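Local coordinates for CRISPR-associated protein, Cse2 family (Thermobifida fusca, PDB 4H79) that probably binds nucleic acid as the Cse2 (CasB) subunit of the Cascade complex in CRISPR interference, at residues G139-V142 and A146-Q149; A171-Q176 and R187-R192. All coordinates share one frame; numbering follows the deposited sequence.

Contact 1. Residues G139-V142 and A146-Q149; sequences GHAV and ALAQ
A141 and L147 bring their backbones to 5.1 Å, CA to CA, the nearest approach between the loop 139-142 and the first part of helix 144-160. The loop follows helix 129-138, and the chain reverses over a few residues before the next helix takes over, so this is a local contact that packs the linker of two successive helices back on the second one. At A141 the backbone is extended, with phi -53° and psi 132°, and its methyl group is directed at the helix.

That one methyl carries the contact. CB of A141 stands 3.4 Å from N of L147 and 3.5 Å from its CA, close against the backbone where A146 passes into L147. The CB atoms of the same two residues also touch it: CB of A141 lies 3.9 Å from CB of A146 and 3.8 Å from CB of L147. L147, a buried residue, meets the methyl through its CB, while the rest of its side chain leads off elsewhere, CG being anti to the backbone N (chi1 177°). Near the start of this helix, N of A146 is hydrogen-bonded to OG1 of T143.

The contact is small, burying 144 Å² in all. The two segments meet by van der Waals packing, with no hydrogen bond between them, a methyl lying on backbone as well as on apolar side chains. Between these two segments the loop is thus held by packing of one methyl; a polar tie to the loop comes from R187 of helix 180-195.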
# COMPACT_ATOMS: atom_id res chain seq x y z
N GLY A 139 5.74 7.31 -9.36
CA GLY A 139 4.46 7.79 -9.88
C GLY A 139 4.39 7.81 -11.37
O GLY A 139 3.33 8.00 -11.90
N HIS A 140 5.53 7.61 -12.03
CA HIS A 140 5.56 7.58 -13.49
C HIS A 140 5.57 6.17 -14.10
O HIS A 140 5.70 6.03 -15.33
CB HIS A 140 6.72 8.47 -14.00
CG HIS A 140 6.43 9.96 -13.89
ND1 HIS A 140 7.11 10.77 -13.05
CD2 HIS A 140 5.49 10.78 -14.54
CE1 HIS A 140 6.64 12.03 -13.15
NE2 HIS A 140 5.66 12.04 -14.08
N ALA A 141 5.40 5.13 -13.28
CA ALA A 141 5.24 3.72 -13.77
C ALA A 141 4.14 3.63 -14.81
O ALA A 141 3.03 4.15 -14.61
CB ALA A 141 4.94 2.72 -12.60
N VAL A 142 4.44 2.96 -15.93
CA VAL A 142 3.49 2.80 -17.07
C VAL A 142 2.53 1.63 -16.86
O VAL A 142 1.48 1.61 -17.44
CB VAL A 142 4.24 2.64 -18.42
CG1 VAL A 142 5.05 3.89 -18.71
CG2 VAL A 142 5.11 1.37 -18.45
N ALA A 146 4.91 -2.48 -12.81
CA ALA A 146 6.06 -1.62 -12.55
C ALA A 146 5.80 -0.79 -11.31
O ALA A 146 6.70 -0.59 -10.49
CB ALA A 146 6.36 -0.72 -13.76
N LEU A 147 4.55 -0.32 -11.15
CA LEU A 147 4.17 0.47 -10.02
C LEU A 147 4.35 -0.35 -8.72
O LEU A 147 4.94 0.15 -7.74
CB LEU A 147 2.72 0.94 -10.12
CG LEU A 147 2.14 1.74 -8.94
CD1 LEU A 147 3.00 2.98 -8.60
CD2 LEU A 147 0.66 2.12 -9.26
N ALA A 148 3.88 -1.61 -8.73
CA ALA A 148 4.05 -2.49 -7.56
C ALA A 148 5.52 -2.73 -7.26
O ALA A 148 5.89 -2.74 -6.08
CB ALA A 148 3.32 -3.84 -7.77
N GLN A 149 6.35 -3.00 -8.29
CA GLN A 149 7.81 -3.29 -8.09
C GLN A 149 8.49 -2.05 -7.49
O GLN A 149 9.33 -2.18 -6.59
CB GLN A 149 8.56 -3.66 -9.39
CG GLN A 149 8.17 -5.05 -9.92
CD GLN A 149 8.51 -5.34 -11.39
OE1 GLN A 149 8.68 -4.43 -12.19
NE2 GLN A 149 8.58 -6.62 -11.73

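Contact 2. Residues A171-Q176 and R187-R192; sequences ADQLYQ and RTAWGR
Q173 and W190 reach for each other from helices 167-176 and 180-195 and slide past one another in opposite directions, the amide plane turned 70° from the indole ring. They meet at the ring's edge: OE1 of Q173 lies near the indole plane and accepts a hydrogen bond from NE1 of W190 at 2.8 Å, with an N-H...O angle of 161°. Seen from the amide the approach is different, since the indole nitrogen sits above the carbonyl plane and not on a lone pair.

The glutamine spans the gap because its chain is extended beyond CG (chi2 179°), carrying the amide across to a backbone whose nearest CA, that of A189, is 9.3 Å from the CA of Q173. Its other branch, NE2, passes CB of A189 at 4.1 Å, while V186, a turn earlier on helix 180-195, also touches the glutamine side chain. A leucine in its place would probably leave the indole N-H without this acceptor and the ring less firmly fixed in its rotation.

Both residues are buried, so the bond satisfies an indole N-H that would otherwise be costly to enclose. Between two helices that follow each other in the chain, joined by a short turn, one directional bond thus fixes the indole edge against the amide, beside the packing of Q173 on V186.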
# COMPACT_ATOMS: atom_id res chain seq x y z
N ALA A 171 -4.26 1.87 -0.95
CA ALA A 171 -5.10 1.08 -1.82
C ALA A 171 -5.97 2.01 -2.68
O ALA A 171 -6.10 1.81 -3.92
CB ALA A 171 -5.97 0.08 -1.02
N ASP A 172 -6.56 3.03 -2.04
CA ASP A 172 -7.33 4.02 -2.81
C ASP A 172 -6.54 4.66 -3.94
O ASP A 172 -7.07 4.81 -5.08
CB ASP A 172 -7.89 5.12 -1.91
CG ASP A 172 -9.25 4.71 -1.30
OD1 ASP A 172 -9.86 3.67 -1.70
OD2 ASP A 172 -9.70 5.45 -0.42
N GLN A 173 -5.31 5.01 -3.63
CA GLN A 173 -4.44 5.74 -4.56
C GLN A 173 -4.00 4.80 -5.69
O GLN A 173 -3.99 5.21 -6.88
CB GLN A 173 -3.20 6.33 -3.81
CG GLN A 173 -3.59 7.44 -2.86
CD GLN A 173 -2.43 7.99 -2.13
OE1 GLN A 173 -1.45 7.27 -1.83
NE2 GLN A 173 -2.50 9.28 -1.82
N LEU A 174 -3.68 3.53 -5.33
CA LEU A 174 -3.42 2.50 -6.32
C LEU A 174 -4.60 2.41 -7.34
O LEU A 174 -4.37 2.42 -8.56
CB LEU A 174 -3.16 1.14 -5.66
CG LEU A 174 -1.74 0.98 -5.07
CD1 LEU A 174 -1.59 -0.19 -4.11
CD2 LEU A 174 -0.70 0.78 -6.17
N TYR A 175 -5.85 2.31 -6.85
CA TYR A 175 -7.04 2.30 -7.70
C TYR A 175 -7.14 3.61 -8.50
O TYR A 175 -7.33 3.58 -9.72
CB TYR A 175 -8.31 2.02 -6.83
CG TYR A 175 -9.59 1.95 -7.54
CD1 TYR A 175 -9.76 1.08 -8.61
CD2 TYR A 175 -10.72 2.74 -7.13
CE1 TYR A 175 -10.98 0.99 -9.27
CE2 TYR A 175 -11.91 2.65 -7.81
CZ TYR A 175 -12.02 1.75 -8.84
OH TYR A 175 -13.15 1.66 -9.49
N GLN A 176 -6.93 4.75 -7.84
CA GLN A 176 -7.03 6.06 -8.50
C GLN A 176 -6.06 6.21 -9.68
O GLN A 176 -6.33 6.97 -10.59
CB GLN A 176 -6.81 7.20 -7.48
CG GLN A 176 -7.05 8.59 -8.01
CD GLN A 176 -6.97 9.63 -6.93
OE1 GLN A 176 -6.52 9.33 -5.80
NE2 GLN A 176 -7.37 10.86 -7.25
N ARG A 187 0.28 11.54 -7.72
CA ARG A 187 1.64 12.15 -7.70
C ARG A 187 1.64 13.48 -6.93
O ARG A 187 2.58 13.76 -6.11
CB ARG A 187 2.14 12.40 -9.13
CG ARG A 187 2.60 11.12 -9.84
CD ARG A 187 3.40 11.48 -11.10
NE ARG A 187 2.63 12.28 -12.12
CZ ARG A 187 1.84 11.74 -13.03
NH1 ARG A 187 1.70 10.40 -13.06
NH2 ARG A 187 1.20 12.50 -13.89
N THR A 188 0.61 14.30 -7.17
CA THR A 188 0.50 15.60 -6.47
C THR A 188 0.36 15.38 -4.96
O THR A 188 1.03 16.04 -4.15
CB THR A 188 -0.67 16.43 -7.02
OG1 THR A 188 -0.45 16.67 -8.41
CG2 THR A 188 -0.78 17.79 -6.28
N ALA A 189 -0.49 14.44 -4.55
CA ALA A 189 -0.65 14.15 -3.09
C ALA A 189 0.68 13.66 -2.45
O ALA A 189 1.06 14.04 -1.31
CB ALA A 189 -1.81 13.15 -2.84
N TRP A 190 1.40 12.81 -3.19
CA TRP A 190 2.69 12.30 -2.68
C TRP A 190 3.72 13.42 -2.60
O TRP A 190 4.47 13.49 -1.61
CB TRP A 190 3.23 11.19 -3.57
CG TRP A 190 2.46 9.89 -3.53
CD1 TRP A 190 1.43 9.55 -2.67
CD2 TRP A 190 2.65 8.72 -4.40
NE1 TRP A 190 0.98 8.27 -2.91
CE2 TRP A 190 1.67 7.71 -3.94
CE3 TRP A 190 3.50 8.42 -5.46
CZ2 TRP A 190 1.55 6.47 -4.54
CZ3 TRP A 190 3.36 7.18 -6.07
CH2 TRP A 190 2.40 6.22 -5.61
N GLY A 191 3.79 14.26 -3.64
CA GLY A 191 4.66 15.44 -3.69
C GLY A 191 4.43 16.35 -2.51
O GLY A 191 5.38 16.72 -1.81
N ARG A 192 3.16 16.70 -2.28
CA ARG A 192 2.76 17.56 -1.16
C ARG A 192 3.14 16.93 0.18
O ARG A 192 3.71 17.62 1.05
CB ARG A 192 1.25 17.84 -1.22
CG ARG A 192 0.80 19.20 -0.69
CD ARG A 192 -0.66 19.53 -1.03
NE ARG A 192 -1.54 18.38 -0.76
CZ ARG A 192 -2.27 17.71 -1.67
NH1 ARG A 192 -2.99 16.67 -1.27
NH2 ARG A 192 -2.28 18.07 -2.98

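In the fold
Contact 1 closes before contact 2 opens along the chain, and their centres lie about 12 Å apart. They nevertheless touch at several points. From helix 180-195, R187 reaches the loop of contact 1, its NH1 lying 3.1 Å from O of G139 in a probable hydrogen bond, and the ring of W190 packs against the same glycine, CZ3 of W190 lying 4.0 Å from its CA. On the other helix of contact 2, CD2 of L174 meets CD2 of L147 at 3.6 Å. The loop before helix 144-160, that helix and helices 167-176 and 180-195 thus touch one another within the all-helical Cse2 fold. Both contacts are structural packing inside the Cse2 family region.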